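Local structure of NAD-dependent aldehyde dehydrogenase (Burkholderia multivorans, 5UJU) at residues 164-167 and 168-172. The protein probably oxidises aldehydes to carboxylic acids with NAD as cofactor. Numbering follows the deposited sequence.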
loop_
_atom_site.group_PDB
_atom_site.type_symbol
_atom_site.label_atom_id
_atom_site.label_comp_id
_atom_site.label_asym_id
_atom_site.label_seq_id
_atom_site.Cartn_x
_atom_site.Cartn_y
_atom_site.Cartn_z
ATOM N N ALA A 164 11.025 5.933 14.626
ATOM C CA ALA A 164 10.470 7.125 13.987
ATOM C C ALA A 164 11.365 7.583 12.840
ATOM O O ALA A 164 10.893 7.824 11.725
ATOM C CB ALA A 164 10.288 8.238 15.022
ATOM N N LEU A 165 12.676 7.651 13.085
ATOM C CA LEU A 165 13.605 8.103 12.055
ATOM C C LEU A 165 13.621 7.147 10.870
ATOM O O LEU A 165 13.705 7.573 9.709
ATOM C CB LEU A 165 15.009 8.217 12.650
ATOM C CG LEU A 165 16.061 8.712 11.647
ATOM C CD1 LEU A 165 15.946 10.187 11.470
ATOM C CD2 LEU A 165 17.461 8.348 12.066
ATOM N N GLU A 166 13.521 5.848 11.151
ATOM C CA GLU A 166 13.386 4.848 10.099
ATOM C C GLU A 166 12.175 5.127 9.218
ATOM O O GLU A 166 12.262 5.063 7.986
ATOM C CB GLU A 166 13.288 3.462 10.740
ATOM C CG GLU A 166 13.166 2.332 9.760
ATOM C CD GLU A 166 13.073 0.994 10.481
ATOM O OE1 GLU A 166 12.178 0.855 11.342
ATOM O OE2 GLU A 166 13.890 0.104 10.185
ATOM N N ALA A 167 11.032 5.438 9.834
ATOM C CA ALA A 167 9.835 5.744 9.062
ATOM C C ALA A 167 10.034 6.995 8.198
ATOM O O ALA A 167 9.597 7.032 7.042
ATOM C CB ALA A 167 8.643 5.915 10.001
ATOM N N VAL A 168 10.689 8.024 8.747
ATOM C CA VAL A 168 10.961 9.237 7.977
ATOM C C VAL A 168 11.873 8.919 6.800
ATOM O O VAL A 168 11.665 9.408 5.681
ATOM C CB VAL A 168 11.571 10.322 8.886
ATOM C CG1 VAL A 168 12.040 11.512 8.060
ATOM C CG2 VAL A 168 10.565 10.770 9.933
ATOM N N ALA A 169 12.874 8.059 7.023
ATOM C CA ALA A 169 13.815 7.710 5.963
ATOM C C ALA A 169 13.121 6.967 4.822
ATOM O O ALA A 169 13.377 7.252 3.646
ATOM C CB ALA A 169 14.967 6.871 6.534
ATOM N N TYR A 170 12.254 6.002 5.149
ATOM C CA TYR A 170 11.484 5.316 4.109
ATOM C C TYR A 170 10.585 6.290 3.343
ATOM O O TYR A 170 10.466 6.198 2.117
ATOM C CB TYR A 170 10.648 4.192 4.719
ATOM C CG TYR A 170 11.415 2.889 4.826
ATOM C CD1 TYR A 170 12.044 2.523 6.009
ATOM C CD2 TYR A 170 11.560 2.063 3.721
ATOM C CE1 TYR A 170 12.769 1.324 6.100
ATOM C CE2 TYR A 170 12.277 0.875 3.797
ATOM C CZ TYR A 170 12.877 0.518 4.986
ATOM O OH TYR A 170 13.583 -0.640 5.038
ATOM N N ALA A 171 9.920 7.207 4.055
ATOM C CA ALA A 171 9.097 8.217 3.390
ATOM C C ALA A 171 9.931 9.031 2.410
ATOM O O ALA A 171 9.606 9.111 1.224
ATOM C CB ALA A 171 8.438 9.132 4.423
ATOM N N TRP A 172 11.033 9.613 2.889
ATOM C CA TRP A 172 11.909 10.389 2.014
ATOM C C TRP A 172 12.429 9.533 0.856
ATOM O O TRP A 172 12.544 10.010 -0.278
ATOM C CB TRP A 172 13.063 10.976 2.835
ATOM C CG TRP A 172 14.128 11.666 2.018
ATOM C CD1 TRP A 172 15.459 11.363 1.962
ATOM C CD2 TRP A 172 13.928 12.765 1.118
ATOM N NE1 TRP A 172 16.105 12.217 1.090
ATOM C CE2 TRP A 172 15.186 13.086 0.563
ATOM C CE3 TRP A 172 12.809 13.518 0.741
ATOM C CZ2 TRP A 172 15.356 14.127 -0.352
ATOM C CZ3 TRP A 172 12.977 14.551 -0.179
ATOM C CH2 TRP A 172 14.243 14.838 -0.716
HETATM O O HOH W 1 13.033 -1.675 8.076
#
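Tyr170 sits one helical turn beyond Glu166, and the two side chains leave the helix as neighbours and run out roughly abreast. The CB of Tyr170 rests 3.7 Å from Glu166 O. The ring leaves CB with chi1 at -87°, and this brings CD1 back over the preceding turn, 3.2 Å from Glu166 O, so the carbonyl oxygen lies at the ring's edge, near its plane. One atom further along the same edge, CE1 meets Glu166 CG at 3.8 Å, with that methylene in the plane of the ring. Glu166 carries CG anti to its own nitrogen (chi1 -179°) and stays extended beyond it, which keeps the chain alongside the tyrosine out to the carboxylate; the carboxylate and ring planes stand 61° apart. At the far end one water joins the pair, donating to Glu166 OE2 at 2.9 Å and lying 3.3 Å from Tyr170 OH. The hydroxyl also has a weak hydrogen bond with Arg31. The carboxylate has other partners: Phe528 N hydrogen-bonds to OE2, and Arg163 forms a salt bridge with OE1.

Glu166 and Tyr170 are an i to i+4 pair on helix 158-175, which packs against helices 18-30, 97-132 and 217-230 of the aldehyde dehydrogenase fold. The backbone beneath is regular alpha-helix: Tyr170 N donates to Glu166 O over 3.0 Å, and Val168, Ala169 and Ala171 each bond the carbonyl four residues back in the same way. On Val168 the CG2 methyl, anti to the carbonyl carbon, lies 3.5 Å from Ala164 O, and the side chain also packs on Leu124 and Phe226.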